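Local structure of vesicular integral-membrane protein VIP36 (Canis lupus familiaris, 2DUR) at residues G97-S102 against L138-S143; D114-D119 against G212-N217; T122-P127 against W148-G153. The protein acts as an intracellular lectin of the early secretory pathway, binding high-mannose glycans with calcium as cofactor and taking part in the transport and sorting of glycoproteins. All blocks are in the same frame, centred on the assembly; numbering follows the deposited sequence.

Interaction 1 of 3, residues G97-S102 against L138-S143; sequences GPVFGS and LSYDHS. With MAN (alpha-D-mannopyranose), chain C.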
loop_
_atom_site.group_PDB
_atom_site.type_symbol
_atom_site.label_atom_id
_atom_site.label_comp_id
_atom_site.label_asym_id
_atom_site.label_seq_id
_atom_site.Cartn_x
_atom_site.Cartn_y
_atom_site.Cartn_z
ATOM N N GLY A 97 -13.372 1.467 -5.812
ATOM C CA GLY A 97 -13.819 2.768 -5.347
ATOM C C GLY A 97 -12.870 3.872 -5.762
ATOM O O GLY A 97 -11.968 3.656 -6.584
ATOM N N PRO A 98 -13.073 5.075 -5.209
ATOM C CA PRO A 98 -12.383 6.291 -5.613
ATOM C C PRO A 98 -11.007 6.498 -4.969
ATOM O O PRO A 98 -10.316 7.473 -5.285
ATOM C CB PRO A 98 -13.345 7.385 -5.128
ATOM C CG PRO A 98 -13.947 6.796 -3.851
ATOM C CD PRO A 98 -14.098 5.320 -4.169
ATOM N N VAL A 99 -10.637 5.619 -4.037
ATOM C CA VAL A 99 -9.381 5.801 -3.312
ATOM C C VAL A 99 -8.283 4.981 -4.013
ATOM O O VAL A 99 -8.084 3.805 -3.711
ATOM C CB VAL A 99 -9.490 5.453 -1.820
ATOM C CG1 VAL A 99 -8.231 5.910 -1.123
ATOM C CG2 VAL A 99 -10.693 6.165 -1.179
ATOM N N PHE A 100 -7.634 5.616 -4.980
ATOM C CA PHE A 100 -6.688 4.905 -5.863
ATOM C C PHE A 100 -7.219 3.544 -6.287
ATOM O O PHE A 100 -6.482 2.550 -6.303
ATOM C CB PHE A 100 -5.324 4.793 -5.161
ATOM C CG PHE A 100 -4.791 6.114 -4.730
ATOM C CD1 PHE A 100 -4.160 6.963 -5.638
ATOM C CD2 PHE A 100 -4.994 6.569 -3.417
ATOM C CE1 PHE A 100 -3.684 8.216 -5.259
ATOM C CE2 PHE A 100 -4.529 7.825 -3.030
ATOM C CZ PHE A 100 -3.870 8.657 -3.930
ATOM N N GLY A 101 -8.486 3.496 -6.679
ATOM C CA GLY A 101 -9.054 2.262 -7.195
ATOM C C GLY A 101 -9.826 1.398 -6.242
ATOM O O GLY A 101 -10.518 0.492 -6.699
ATOM N N SER A 102 -9.755 1.665 -4.921
ATOM C CA SER A 102 -10.406 0.849 -3.910
ATOM C C SER A 102 -11.413 1.678 -3.063
ATOM O O SER A 102 -11.464 2.910 -3.183
ATOM C CB SER A 102 -9.340 0.243 -2.987
ATOM O OG SER A 102 -9.878 -0.705 -2.082
ATOM N N LEU A 138 -14.004 7.644 8.185
ATOM C CA LEU A 138 -13.299 8.679 7.451
ATOM C C LEU A 138 -13.393 8.497 5.938
ATOM O O LEU A 138 -13.337 7.374 5.409
ATOM C CB LEU A 138 -11.807 8.696 7.870
ATOM C CG LEU A 138 -11.592 8.740 9.396
ATOM C CD1 LEU A 138 -10.085 8.827 9.637
ATOM C CD2 LEU A 138 -12.300 9.933 10.013
ATOM N N SER A 139 -13.483 9.617 5.240
ATOM C CA SER A 139 -13.439 9.623 3.807
ATOM C C SER A 139 -12.111 10.276 3.386
ATOM O O SER A 139 -11.733 11.326 3.905
ATOM C CB SER A 139 -14.609 10.439 3.235
ATOM O OG SER A 139 -14.442 10.647 1.839
ATOM N N TYR A 140 -11.430 9.659 2.427
ATOM C CA TYR A 140 -10.250 10.258 1.829
ATOM C C TYR A 140 -10.713 11.340 0.867
ATOM O O TYR A 140 -11.426 11.048 -0.102
ATOM C CB TYR A 140 -9.468 9.171 1.096
ATOM C CG TYR A 140 -8.316 9.686 0.276
ATOM C CD1 TYR A 140 -7.102 10.038 0.895
ATOM C CD2 TYR A 140 -8.420 9.782 -1.116
ATOM C CE1 TYR A 140 -6.031 10.484 0.148
ATOM C CE2 TYR A 140 -7.354 10.234 -1.882
ATOM C CZ TYR A 140 -6.170 10.583 -1.248
ATOM O OH TYR A 140 -5.091 11.045 -1.957
ATOM N N ASP A 141 -10.355 12.586 1.156
ATOM C CA ASP A 141 -10.771 13.688 0.286
ATOM C C ASP A 141 -9.800 13.777 -0.889
ATOM O O ASP A 141 -8.743 14.394 -0.781
ATOM C CB ASP A 141 -10.798 15.012 1.039
ATOM C CG ASP A 141 -11.336 16.151 0.185
ATOM O OD1 ASP A 141 -11.595 17.241 0.752
ATOM O OD2 ASP A 141 -11.526 15.939 -1.050
ATOM N N HIS A 142 -10.162 13.117 -1.985
ATOM C CA HIS A 142 -9.238 12.967 -3.126
ATOM C C HIS A 142 -8.856 14.322 -3.698
ATOM O O HIS A 142 -7.703 14.582 -4.040
ATOM C CB HIS A 142 -9.880 12.075 -4.188
ATOM C CG HIS A 142 -9.062 11.973 -5.437
ATOM N ND1 HIS A 142 -8.021 11.081 -5.573
ATOM C CD2 HIS A 142 -9.093 12.691 -6.582
ATOM C CE1 HIS A 142 -7.463 11.236 -6.761
ATOM N NE2 HIS A 142 -8.089 12.212 -7.388
ATOM N N SER A 143 -9.833 15.223 -3.754
ATOM C CA SER A 143 -9.589 16.562 -4.295
ATOM C C SER A 143 -8.571 17.396 -3.498
ATOM O O SER A 143 -8.040 18.385 -4.022
ATOM C CB SER A 143 -10.916 17.319 -4.383
ATOM O OG SER A 143 -11.320 17.788 -3.104
HETATM C C1 MAN C . -10.125 13.828 -12.950
HETATM C C2 MAN C . -10.684 13.340 -11.615
HETATM C C3 MAN C . -9.643 13.507 -10.499
HETATM C C4 MAN C . -8.280 12.920 -10.899
HETATM C C5 MAN C . -7.843 13.636 -12.165
HETATM C C6 MAN C . -6.451 13.190 -12.619
HETATM O O1 MAN C . -10.177 15.251 -13.014
HETATM O O2 MAN C . -11.006 11.976 -11.739
HETATM O O3 MAN C . -10.125 12.916 -9.301
HETATM O O4 MAN C . -7.305 13.087 -9.893
HETATM O O5 MAN C . -8.809 13.313 -13.154
HETATM O O6 MAN C . -6.491 11.849 -13.059
HETATM O O HOH W 1 -7.169 8.388 -5.317
#
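Y140 meets V99 and F100 with two parts of its side chain. Near the backbone, V99 CG1 lies 3.9 Å from Y140 CD2, while V99 CG2 touches Y140 CB. Farther out, the phenol comes obliquely to the far end of the F100 ring: Y140 OH is 3.3 Å from F100 CZ, and F100 CE2 packs on Y140 CZ at 3.7 Å. The ring planes are inclined at 50° with centroids 5.5 Å apart; F112 meets both rings. CG of Y140 stands anti to the backbone N (chi1 172°), which carries the ring across to the type I' turn V99-S102. Two residues on, H142 reaches the same turn through water 1, which accepts from F100 N at 2.8 Å, lies over one face of the F100 ring and is hydrogen-bonded to H142 ND1. The other ring nitrogen serves the sugar: H142 NE2 donates to O4 of the chain C mannose over 2.8 Å, nearly straight at 174° and near the imidazole plane. Bonds at both nitrogens should restrict imidazole rotation; since NE2 donates, O4 accepts, as it does from N118 ND2. The turn thus probably serves as a second shell of the L-type lectin sugar pocket.

Interaction 2 of 3, residues D114-D119 against G212-N217; sequences DTYPND and GDLSDN. With CA (calcium ion), chain E; MAN (alpha-D-mannopyranose), chain C; MAN (alpha-D-mannopyranose), chain B.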
loop_
_atom_site.group_PDB
_atom_site.type_symbol
_atom_site.label_atom_id
_atom_site.label_comp_id
_atom_site.label_asym_id
_atom_site.label_seq_id
_atom_site.Cartn_x
_atom_site.Cartn_y
_atom_site.Cartn_z
ATOM N N ASP A 114 0.894 9.062 -3.901
ATOM C CA ASP A 114 0.056 9.998 -4.674
ATOM C C ASP A 114 0.967 10.815 -5.591
ATOM O O ASP A 114 1.859 11.495 -5.108
ATOM C CB ASP A 114 -0.688 10.909 -3.668
ATOM C CG ASP A 114 -1.707 11.839 -4.328
ATOM O OD1 ASP A 114 -2.548 12.440 -3.600
ATOM O OD2 ASP A 114 -1.684 11.968 -5.570
ATOM N N THR A 115 0.734 10.759 -6.908
ATOM C CA THR A 115 1.615 11.402 -7.867
ATOM C C THR A 115 1.079 12.708 -8.456
ATOM O O THR A 115 1.758 13.355 -9.237
ATOM C CB THR A 115 1.899 10.479 -9.059
ATOM O OG1 THR A 115 0.661 10.171 -9.693
ATOM C CG2 THR A 115 2.579 9.154 -8.628
ATOM N N TYR A 116 -0.147 13.093 -8.103
ATOM C CA TYR A 116 -0.761 14.279 -8.698
ATOM C C TYR A 116 -1.348 15.209 -7.629
ATOM O O TYR A 116 -2.219 14.767 -6.886
ATOM C CB TYR A 116 -1.871 13.861 -9.673
ATOM C CG TYR A 116 -2.568 15.040 -10.278
ATOM C CD1 TYR A 116 -1.879 15.926 -11.114
ATOM C CD2 TYR A 116 -3.920 15.289 -10.006
ATOM C CE1 TYR A 116 -2.523 17.024 -11.659
ATOM C CE2 TYR A 116 -4.571 16.391 -10.559
ATOM C CZ TYR A 116 -3.849 17.258 -11.372
ATOM O OH TYR A 116 -4.476 18.360 -11.922
ATOM N N PRO A 117 -0.888 16.482 -7.557
ATOM C CA PRO A 117 -1.487 17.381 -6.553
ATOM C C PRO A 117 -2.857 17.895 -6.982
ATOM O O PRO A 117 -2.949 18.824 -7.795
ATOM C CB PRO A 117 -0.477 18.537 -6.437
ATOM C CG PRO A 117 0.294 18.520 -7.739
ATOM C CD PRO A 117 0.193 17.135 -8.325
ATOM N N ASN A 118 -3.917 17.281 -6.454
ATOM C CA ASN A 118 -5.278 17.748 -6.734
ATOM C C ASN A 118 -5.560 19.065 -6.019
ATOM O O ASN A 118 -6.392 19.866 -6.459
ATOM C CB ASN A 118 -6.279 16.710 -6.257
ATOM C CG ASN A 118 -6.227 15.450 -7.062
ATOM O OD1 ASN A 118 -5.420 14.558 -6.789
ATOM N ND2 ASN A 118 -7.092 15.352 -8.058
ATOM N N ASP A 119 -4.875 19.253 -4.900
ATOM C CA ASP A 119 -5.085 20.406 -4.030
ATOM C C ASP A 119 -4.416 21.661 -4.576
ATOM O O ASP A 119 -3.175 21.777 -4.592
ATOM C CB ASP A 119 -4.561 20.064 -2.637
ATOM C CG ASP A 119 -4.808 21.143 -1.615
ATOM O OD1 ASP A 119 -5.420 22.193 -1.940
ATOM O OD2 ASP A 119 -4.351 20.929 -0.469
ATOM N N GLY A 212 -7.425 8.938 -13.783
ATOM C CA GLY A 212 -8.644 9.738 -14.044
ATOM C C GLY A 212 -8.467 10.391 -15.394
ATOM O O GLY A 212 -8.308 9.695 -16.399
ATOM N N ASP A 213 -8.514 11.720 -15.417
ATOM C CA ASP A 213 -8.229 12.475 -16.647
ATOM C C ASP A 213 -6.741 12.390 -16.969
ATOM O O ASP A 213 -6.334 12.745 -18.096
ATOM C CB ASP A 213 -8.615 13.937 -16.476
ATOM C CG ASP A 213 -10.113 14.132 -16.328
ATOM O OD1 ASP A 213 -10.873 13.311 -16.873
ATOM O OD2 ASP A 213 -10.506 15.118 -15.673
ATOM N N LEU A 214 -5.953 11.973 -15.969
ATOM C CA LEU A 214 -4.489 11.773 -16.105
ATOM C C LEU A 214 -4.155 10.339 -15.788
ATOM O O LEU A 214 -4.880 9.669 -15.050
ATOM C CB LEU A 214 -3.753 12.717 -15.152
ATOM C CG LEU A 214 -4.033 14.212 -15.341
ATOM C CD1 LEU A 214 -3.336 15.027 -14.270
ATOM C CD2 LEU A 214 -3.612 14.650 -16.754
ATOM N N SER A 215 -3.047 9.849 -16.333
ATOM C CA SER A 215 -2.780 8.440 -16.226
ATOM C C SER A 215 -1.280 8.173 -16.029
ATOM O O SER A 215 -0.461 9.099 -16.043
ATOM C CB SER A 215 -3.314 7.697 -17.454
ATOM O OG SER A 215 -2.586 8.076 -18.611
ATOM N N ASP A 216 -0.986 6.902 -15.808
ATOM C CA ASP A 216 0.376 6.355 -15.670
ATOM C C ASP A 216 0.237 4.844 -15.632
ATOM O O ASP A 216 -0.806 4.281 -15.257
ATOM C CB ASP A 216 1.041 6.759 -14.334
ATOM C CG ASP A 216 2.038 7.878 -14.454
ATOM O OD1 ASP A 216 2.635 8.121 -15.542
ATOM O OD2 ASP A 216 2.274 8.523 -13.405
ATOM N N ASN A 217 1.305 4.148 -15.987
ATOM C CA ASN A 217 1.365 2.739 -15.672
ATOM C C ASN A 217 1.661 2.622 -14.189
ATOM O O ASN A 217 2.565 3.287 -13.701
ATOM C CB ASN A 217 2.519 2.069 -16.411
ATOM C CG ASN A 217 2.328 2.076 -17.912
ATOM O OD1 ASN A 217 1.460 1.362 -18.435
ATOM N ND2 ASN A 217 3.146 2.876 -18.612
HETATM CA CA CA E . -3.697 13.442 -5.594
HETATM C C1 MAN C . -10.125 13.828 -12.950
HETATM C C2 MAN C . -10.684 13.340 -11.615
HETATM C C3 MAN C . -9.643 13.507 -10.499
HETATM C C4 MAN C . -8.280 12.920 -10.899
HETATM C C5 MAN C . -7.843 13.636 -12.165
HETATM C C6 MAN C . -6.451 13.190 -12.619
HETATM O O1 MAN C . -10.177 15.251 -13.014
HETATM O O2 MAN C . -11.006 11.976 -11.739
HETATM O O3 MAN C . -10.125 12.916 -9.301
HETATM O O4 MAN C . -7.305 13.087 -9.893
HETATM O O5 MAN C . -8.809 13.313 -13.154
HETATM O O6 MAN C . -6.491 11.849 -13.059
HETATM C C1 MAN B . -12.427 11.796 -11.760
HETATM C C2 MAN B . -12.724 10.434 -11.149
HETATM C C3 MAN B . -12.146 9.356 -12.064
HETATM C C4 MAN B . -12.641 9.531 -13.502
HETATM C C5 MAN B . -12.431 10.970 -14.000
HETATM C C6 MAN B . -13.097 11.233 -15.354
HETATM O O2 MAN B . -14.129 10.318 -11.038
HETATM O O3 MAN B . -12.485 8.090 -11.554
HETATM O O4 MAN B . -11.962 8.621 -14.321
HETATM O O5 MAN B . -12.998 11.861 -13.060
HETATM O O6 MAN B . -13.047 12.622 -15.684
HETATM O O HOH W 2 0.733 8.170 -11.230
HETATM O O HOH W 3 -3.938 11.756 -7.339
HETATM O O HOH W 4 -5.581 12.536 -4.331
#
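Y116 and L214 meet within the calcium-dependent mannose site of this L-type lectin β-sandwich, where two loops flank the sugar. L214 CD1 sits over one face of the Y116 ring, 3.6 Å from its centroid and 21° off the normal, a CH-pi contact; the side chains cross at about a right angle. On the sugar side, L214 N donates to O6 of the chain C mannose and D213 N to its O5. The D213 carboxylate divides its oxygens, OD2 accepting from O1 of that mannose and OD1 from O6 of the chain B mannose at 2.6 Å. From the other loop, N118 ND2 donates to O4 of the chain C residue over 2.9 Å, almost straight at 172°. Behind this shell lies calcium. N118 OD1 binds it at 2.4 Å, so one amide is held by the metal while its nitrogen faces the sugar; Y116 O, both carboxylate oxygens of D114, two waters and D145 OD2 complete the site. D114 OD2 also accepts from Y116 N in an Asx turn, which ties the loop to its metal ligand. Farther out, D216 OD2, salt-bridged to R159 NE, accepts from water 2 at 2.7 Å.

Interaction 3 of 3, residues T122-P127 against W148-G153; sequences TERVFP and WTELAG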
loop_
_atom_site.group_PDB
_atom_site.type_symbol
_atom_site.label_atom_id
_atom_site.label_comp_id
_atom_site.label_asym_id
_atom_site.label_seq_id
_atom_site.Cartn_x
_atom_site.Cartn_y
_atom_site.Cartn_z
ATOM N N THR A 122 -2.186 23.268 -1.990
ATOM C CA THR A 122 -1.291 22.354 -1.291
ATOM C C THR A 122 -0.024 23.022 -0.757
ATOM O O THR A 122 0.523 23.925 -1.394
ATOM C CB THR A 122 -0.905 21.132 -2.167
ATOM O OG1 THR A 122 -0.195 20.177 -1.362
ATOM C CG2 THR A 122 -0.035 21.538 -3.384
ATOM N N GLU A 123 0.410 22.567 0.419
ATOM C CA GLU A 123 1.701 22.931 0.997
ATOM C C GLU A 123 2.706 21.780 0.882
ATOM O O GLU A 123 3.788 21.837 1.466
ATOM C CB GLU A 123 1.545 23.344 2.474
ATOM C CG GLU A 123 0.699 24.606 2.710
ATOM C CD GLU A 123 0.667 25.040 4.180
ATOM O OE1 GLU A 123 0.590 24.158 5.071
ATOM O OE2 GLU A 123 0.707 26.265 4.449
ATOM N N ARG A 124 2.342 20.740 0.132
ATOM C CA ARG A 124 3.181 19.561 -0.032
ATOM C C ARG A 124 3.857 19.520 -1.418
ATOM O O ARG A 124 3.340 20.073 -2.393
ATOM C CB ARG A 124 2.360 18.286 0.238
ATOM C CG ARG A 124 1.965 18.157 1.707
ATOM C CD ARG A 124 1.050 16.967 2.048
ATOM N NE ARG A 124 -0.338 17.223 1.699
ATOM C CZ ARG A 124 -1.295 16.302 1.713
ATOM N NH1 ARG A 124 -1.007 15.062 2.089
ATOM N NH2 ARG A 124 -2.534 16.622 1.356
ATOM N N VAL A 125 5.009 18.858 -1.486
ATOM C CA VAL A 125 5.695 18.584 -2.746
ATOM C C VAL A 125 5.407 17.138 -3.188
ATOM O O VAL A 125 5.506 16.219 -2.389
ATOM C CB VAL A 125 7.217 18.809 -2.621
ATOM C CG1 VAL A 125 7.935 18.380 -3.887
ATOM C CG2 VAL A 125 7.510 20.285 -2.289
ATOM N N PHE A 126 5.061 16.953 -4.460
ATOM C CA PHE A 126 4.679 15.633 -4.989
ATOM C C PHE A 126 5.792 14.991 -5.844
ATOM O O PHE A 126 6.677 15.710 -6.339
ATOM C CB PHE A 126 3.341 15.729 -5.761
ATOM C CG PHE A 126 2.152 15.875 -4.857
ATOM C CD1 PHE A 126 1.974 17.037 -4.112
ATOM C CD2 PHE A 126 1.240 14.828 -4.707
ATOM C CE1 PHE A 126 0.887 17.171 -3.228
ATOM C CE2 PHE A 126 0.155 14.942 -3.827
ATOM C CZ PHE A 126 -0.027 16.115 -3.089
ATOM N N PRO A 127 5.767 13.652 -6.005
ATOM C CA PRO A 127 4.834 12.710 -5.374
ATOM C C PRO A 127 4.933 12.666 -3.851
ATOM O O PRO A 127 5.975 12.988 -3.275
ATOM C CB PRO A 127 5.236 11.360 -5.950
ATOM C CG PRO A 127 5.925 11.720 -7.261
ATOM C CD PRO A 127 6.690 12.948 -6.914
ATOM N N TRP A 148 -6.967 16.188 5.146
ATOM C CA TRP A 148 -7.608 16.238 6.464
ATOM C C TRP A 148 -7.431 14.949 7.252
ATOM O O TRP A 148 -7.683 14.926 8.440
ATOM C CB TRP A 148 -9.118 16.498 6.313
ATOM C CG TRP A 148 -9.502 17.348 5.158
ATOM C CD1 TRP A 148 -10.165 16.941 4.030
ATOM C CD2 TRP A 148 -9.249 18.750 4.990
ATOM N NE1 TRP A 148 -10.348 18.004 3.186
ATOM C CE2 TRP A 148 -9.786 19.120 3.743
ATOM C CE3 TRP A 148 -8.625 19.734 5.786
ATOM C CZ2 TRP A 148 -9.711 20.446 3.243
ATOM C CZ3 TRP A 148 -8.557 21.061 5.293
ATOM C CH2 TRP A 148 -9.108 21.392 4.042
ATOM N N THR A 149 -6.989 13.892 6.576
ATOM C CA THR A 149 -6.875 12.566 7.197
ATOM C C THR A 149 -5.445 12.000 7.158
ATOM O O THR A 149 -5.242 10.833 7.466
ATOM C CB THR A 149 -7.863 11.570 6.570
ATOM O OG1 THR A 149 -7.716 11.543 5.143
ATOM C CG2 THR A 149 -9.311 11.959 6.922
ATOM N N GLU A 150 -4.483 12.826 6.762
ATOM C CA GLU A 150 -3.071 12.391 6.759
ATOM C C GLU A 150 -2.557 12.196 8.182
ATOM O O GLU A 150 -2.613 13.117 8.992
ATOM C CB GLU A 150 -2.198 13.434 6.053
ATOM C CG GLU A 150 -0.694 13.062 6.123
ATOM C CD GLU A 150 0.249 14.121 5.561
ATOM O OE1 GLU A 150 -0.213 15.111 4.969
ATOM O OE2 GLU A 150 1.468 13.958 5.730
ATOM N N LEU A 151 -2.066 10.994 8.488
ATOM C CA LEU A 151 -1.414 10.735 9.772
ATOM C C LEU A 151 0.039 11.203 9.744
ATOM O O LEU A 151 0.549 11.804 10.712
ATOM C CB LEU A 151 -1.443 9.239 10.072
ATOM C CG LEU A 151 -2.203 8.584 11.192
ATOM C CD1 LEU A 151 -1.778 7.138 11.227
ATOM C CD2 LEU A 151 -1.915 9.267 12.550
ATOM N N ALA A 152 0.715 10.894 8.639
ATOM C CA ALA A 152 2.125 11.250 8.434
ATOM C C ALA A 152 2.437 11.026 6.962
ATOM O O ALA A 152 1.694 10.338 6.277
ATOM C CB ALA A 152 3.053 10.402 9.299
ATOM N N GLY A 153 3.517 11.612 6.476
ATOM C CA GLY A 153 3.881 11.417 5.073
ATOM C C GLY A 153 5.219 12.046 4.743
ATOM O O GLY A 153 5.889 12.630 5.615
#
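At the protein surface beside the calcium site, a salt bridge joins the loop 122-127 to the chain entering strand 152-155. R124 NH1 lies 3.0 Å from E150 OE1, and this pair carries the whole contact. The guanidinium and carboxylate planes are 18° apart, but OE1 meets the guanidinium obliquely, and a single nitrogen makes the close approach: OE1 is 3.9 Å from R124 NE and 3.6 Å from CZ. The arginine chain bends at chi3 (-79°), which turns the guanidinium so that NH1 lies by E150 OE1, whereas the glutamate is extended beyond CG; the two side chains run past one another in opposite directions. In the L-type lectin β-sandwich, E150 leads into the edge strand 152-155 of the seven-stranded sheet, and R124 belongs to the loop that follows the calcium ligands D114, Y116 and N118 and precedes the inner strand 128-135. Y128, at the start of that strand, serves both partners: its hydroxyl is hydrogen-bonded to E150 OE2, and its ring makes a cation-pi interaction with R124. R124 NH2 has a further bond, to the carbonyl oxygen of the calcium ligand D145, so different nitrogens of one guanidinium face the glutamate and the metal-site loop. The backbone leading to R124 is shaped by an ST turn, in which R124 N donates to T122 OG1 over 3.0 Å.

From the N terminus, the turn 97-102 comes first, and interaction 1 closes a loop from it to 138-143 that encloses strands 109-114 and 128-135. Within that loop lies 114-119, whose partner 212-217 follows much later, so interactions 1 and 2 cross. Residues 122-127 come next; their return at 148-153 lies beyond 138-143, making interactions 1 and 3 cross too, while interaction 3 nests inside the long loop of interaction 2. Interactions 1 and 2 share the chain C mannose. F126 packs against D114 and P117, joining interactions 2 and 3, and W148 NE1 probably hydrogen-bonds D141 OD1, joining 3 to 1. Together they tie sandwich loops, including the passage between the two sheets at 212-217, around the sugar and calcium sites.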